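D-3-phosphoglycerate dehydrogenase oxidoreductase protein (Ralstonia solanacearum, PDB 3GG9) probably oxidises D-3-phosphoglycerate using NAD, acting as a D-isomer specific 2-hydroxyacid dehydrogenase. Local coordinates at residues Phe247-Arg252 with Ile275-Thr280. Numbering follows the deposited sequence.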
ATOM      1  N   PHE A 247     -11.055   7.067   6.608  1.00 13.54           N
ATOM      2  CA  PHE A 247     -12.075   7.187   5.571  1.00 17.33           C
ATOM      3  C   PHE A 247     -11.454   7.033   4.180  1.00 20.26           C
ATOM      4  O   PHE A 247     -10.545   7.774   3.831  1.00 26.81           O
ATOM      5  CB  PHE A 247     -12.781   8.542   5.672  1.00 25.18           C
ATOM      6  CG  PHE A 247     -13.817   8.757   4.602  1.00 30.93           C
ATOM      7  CD1 PHE A 247     -15.044   8.097   4.659  1.00 30.31           C
ATOM      8  CD2 PHE A 247     -13.564   9.599   3.532  1.00 25.00           C
ATOM      9  CE1 PHE A 247     -16.000   8.307   3.675  1.00 30.59           C
ATOM     10  CE2 PHE A 247     -14.507   9.811   2.544  1.00 24.61           C
ATOM     11  CZ  PHE A 247     -15.735   9.162   2.618  1.00 25.02           C
ATOM     12  N   VAL A 248     -11.935   6.065   3.389  1.00 23.11           N
ATOM     13  CA  VAL A 248     -11.402   5.827   2.039  1.00 21.69           C
ATOM     14  C   VAL A 248     -12.450   6.127   0.970  1.00 22.06           C
ATOM     15  O   VAL A 248     -13.589   5.654   1.040  1.00 23.74           O
ATOM     16  CB  VAL A 248     -10.849   4.351   1.854  1.00 18.37           C
ATOM     17  CG1 VAL A 248     -10.206   4.167   0.481  1.00 19.19           C
ATOM     18  CG2 VAL A 248      -9.837   3.988   2.958  1.00 19.89           C
ATOM     19  N   ASN A 249     -12.066   6.905  -0.034  1.00 18.33           N
ATOM     20  CA  ASN A 249     -12.965   7.180  -1.153  1.00 25.24           C
ATOM     21  C   ASN A 249     -12.231   7.119  -2.477  1.00 26.94           C
ATOM     22  O   ASN A 249     -11.555   8.072  -2.868  1.00 25.54           O
ATOM     23  CB  ASN A 249     -13.675   8.544  -0.986  1.00 24.06           C
ATOM     24  CG  ASN A 249     -14.749   8.785  -2.048  1.00 33.04           C
ATOM     25  OD1 ASN A 249     -15.115   7.893  -2.812  1.00 23.89           O
ATOM     26  ND2 ASN A 249     -15.249  10.001  -2.101  1.00 21.68           N
ATOM     27  N   THR A 250     -12.391   5.996  -3.178  1.00 19.02           N
ATOM     28  CA  THR A 250     -11.910   5.888  -4.534  1.00 21.83           C
ATOM     29  C   THR A 250     -13.066   5.924  -5.548  1.00 25.22           C
ATOM     30  O   THR A 250     -12.894   5.513  -6.690  1.00 21.86           O
ATOM     31  CB  THR A 250     -11.121   4.567  -4.721  1.00 24.73           C
ATOM     32  OG1 THR A 250     -12.011   3.484  -4.483  1.00 21.66           O
ATOM     33  CG2 THR A 250      -9.988   4.468  -3.708  1.00 26.91           C
ATOM     34  N   SER A 251     -14.233   6.414  -5.144  1.00 25.47           N
ATOM     35  CA  SER A 251     -15.399   6.418  -6.030  1.00 24.58           C
ATOM     36  C   SER A 251     -15.566   7.743  -6.771  1.00 28.73           C
ATOM     37  O   SER A 251     -15.090   7.894  -7.911  1.00 28.86           O
ATOM     38  CB  SER A 251     -16.660   6.054  -5.255  1.00 23.98           C
ATOM     39  OG  SER A 251     -16.695   4.663  -4.929  1.00 27.87           O
ATOM     40  N   ARG A 252     -16.274   8.679  -6.140  1.00 22.62           N
ATOM     41  CA  ARG A 252     -16.438  10.030  -6.678  0.50 25.81           C
ATOM     42  C   ARG A 252     -16.411  11.011  -5.506  1.00 23.18           C
ATOM     43  O   ARG A 252     -16.942  10.714  -4.427  1.00 24.48           O
ATOM     44  CB  ARG A 252     -17.761  10.181  -7.455  0.50 26.30           C
ATOM     45  CG  ARG A 252     -17.852   9.487  -8.838  0.50 26.25           C
ATOM     46  CD  ARG A 252     -16.912  10.075  -9.901  0.50 30.20           C
ATOM     47  NE  ARG A 252     -17.132  11.506 -10.132  0.50 35.24           N
ATOM     48  CZ  ARG A 252     -18.000  12.021 -11.006  0.50 38.84           C
ATOM     49  NH1 ARG A 252     -18.759  11.229 -11.754  0.50 31.98           N
ATOM     50  NH2 ARG A 252     -18.115  13.344 -11.133  0.50 30.80           N
ATOM     51  N   ILE A 275      -7.804   9.213  -0.441  1.00 22.81           N
ATOM     52  CA  ILE A 275      -8.730   9.522  -1.534  1.00 25.05           C
ATOM     53  C   ILE A 275      -8.037   9.433  -2.897  1.00 24.47           C
ATOM     54  O   ILE A 275      -6.843   9.712  -3.028  1.00 26.96           O
ATOM     55  CB  ILE A 275      -9.486  10.889  -1.354  1.00 27.45           C
ATOM     56  CG1 ILE A 275      -8.532  12.079  -1.404  1.00 33.28           C
ATOM     57  CG2 ILE A 275     -10.363  10.946  -0.059  1.00 22.70           C
ATOM     58  CD1 ILE A 275      -8.617  12.797  -2.672  1.00 43.81           C
ATOM     59  N   ASP A 276      -8.813   9.096  -3.915  1.00 25.61           N
ATOM     60  CA  ASP A 276      -8.272   8.924  -5.263  1.00 25.58           C
ATOM     61  C   ASP A 276      -8.993   9.844  -6.243  1.00 23.47           C
ATOM     62  O   ASP A 276      -8.643   9.911  -7.390  1.00 27.35           O
ATOM     63  CB  ASP A 276      -8.380   7.443  -5.679  1.00 19.91           C
ATOM     64  CG  ASP A 276      -7.738   7.149  -7.040  1.00 27.01           C
ATOM     65  OD1 ASP A 276      -6.524   7.394  -7.197  1.00 27.13           O
ATOM     66  OD2 ASP A 276      -8.450   6.646  -7.954  1.00 35.68           O
ATOM     67  N   VAL A 277      -9.966  10.609  -5.762  1.00 25.70           N
ATOM     68  CA  VAL A 277     -10.856  11.332  -6.655  1.00 22.05           C
ATOM     69  C   VAL A 277     -11.097  12.737  -6.116  1.00 29.04           C
ATOM     70  O   VAL A 277     -11.224  12.930  -4.903  1.00 24.45           O
ATOM     71  CB  VAL A 277     -12.234  10.604  -6.824  1.00 29.17           C
ATOM     72  CG1 VAL A 277     -12.068   9.334  -7.636  1.00 24.82           C
ATOM     73  CG2 VAL A 277     -12.881  10.301  -5.444  1.00 27.01           C
ATOM     74  N   PHE A 278     -11.151  13.696  -7.030  1.00 23.63           N
ATOM     75  CA  PHE A 278     -11.367  15.102  -6.696  1.00 26.90           C
ATOM     76  C   PHE A 278     -12.522  15.681  -7.515  1.00 31.36           C
ATOM     77  O   PHE A 278     -12.838  15.159  -8.585  1.00 33.69           O
ATOM     78  CB  PHE A 278     -10.101  15.893  -7.004  1.00 25.77           C
ATOM     79  CG  PHE A 278      -8.923  15.528  -6.142  1.00 33.79           C
ATOM     80  CD1 PHE A 278      -8.613  16.288  -5.007  1.00 34.70           C
ATOM     81  CD2 PHE A 278      -8.107  14.445  -6.468  1.00 33.34           C
ATOM     82  CE1 PHE A 278      -7.518  15.972  -4.215  1.00 34.62           C
ATOM     83  CE2 PHE A 278      -7.012  14.102  -5.668  1.00 38.16           C
ATOM     84  CZ  PHE A 278      -6.705  14.881  -4.553  1.00 36.59           C
ATOM     85  N   GLU A 279     -13.130  16.772  -7.032  1.00 29.41           N
ATOM     86  CA  GLU A 279     -14.232  17.428  -7.755  1.00 28.79           C
ATOM     87  C   GLU A 279     -13.777  17.982  -9.098  1.00 31.69           C
ATOM     88  O   GLU A 279     -14.510  17.949 -10.083  1.00 28.87           O
ATOM     89  CB  GLU A 279     -14.844  18.566  -6.939  1.00 32.88           C
ATOM     90  CG  GLU A 279     -15.631  18.135  -5.725  1.00 38.90           C
ATOM     91  CD  GLU A 279     -14.757  17.979  -4.508  1.00 54.72           C
ATOM     92  OE1 GLU A 279     -13.533  18.237  -4.614  1.00 54.20           O
ATOM     93  OE2 GLU A 279     -15.293  17.606  -3.446  1.00 63.17           O
ATOM     94  N   THR A 280     -12.558  18.505  -9.118  1.00 25.91           N
ATOM     95  CA  THR A 280     -11.961  19.018 -10.330  1.00 27.11           C
ATOM     96  C   THR A 280     -10.671  18.249 -10.556  1.00 30.05           C
ATOM     97  O   THR A 280      -9.881  18.088  -9.631  1.00 34.80           O
ATOM     98  CB  THR A 280     -11.667  20.533 -10.184  1.00 25.90           C
ATOM     99  OG1 THR A 280     -12.910  21.240 -10.074  1.00 35.74           O
ATOM    100  CG2 THR A 280     -10.904  21.065 -11.373  1.00 32.65           C
TER
HETATM  101  O   HOH W   1     -10.642   5.176  -8.503  1.00 28.61           O
HETATM  102  O   HOH W   2     -14.916  13.068  -8.431  1.00 32.29           O
HETATM  103  O   HOH W   3     -15.778  15.418 -10.810  1.00 55.51           O
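At the C-terminal edge of the parallel sheet in the NAD-binding domain, Asn249 and Thr250 meet Ile275, Asp276 and Val277 where two neighbouring strands end. Asn249 and Ile275 form a parallel bridge. The amide of Asp276 donates to Asn249 O at 3.1 Å, with an N-H...O angle of 157°. The same oxygen also receives a CA-H...O contact from Ile275. On one face of the sheet, CG2 of Ile275 lies beside CB of Asn249.

The Asn249 side chain shapes the turn that follows its strand. With CG anti to the backbone N (chi1 -173°), both ends of the amide find backbone partners in the turn. OD1 accepts from Ser251 N at 2.9 Å, from above the side-chain carbonyl plane, which makes an Asx turn. ND2 donates to Arg252 O at 3.0 Å. That oxygen lies close to the amide plane of Asn249, but ND2 stands well above the carbonyl plane of Arg252.

Val277 packs on this turn, crossing the Asn249 side chain at about a right angle. Its CG1 approaches Ser251 O at 3.4 Å, and its CG2 lies 3.6 Å from Arg252 C. Nearby, CG2 of Thr250 touches CB of Asp276 at 3.9 Å. A water donates to both Thr250 O and Asp276 OD2. The Asp276 carboxylate is also held by Thr298 OG1 and by the amides of Ile301 and Gly302, beyond strand 295-297. Ser251 OG bonds to Val221 O, at the end of flanking strand 218-221. Strand 246-249, helix 260-267 and strand 272-275 form a beta-alpha-beta crossover of the Rossmann-type domain, whose C-terminal strand edge generally binds NAD in this family.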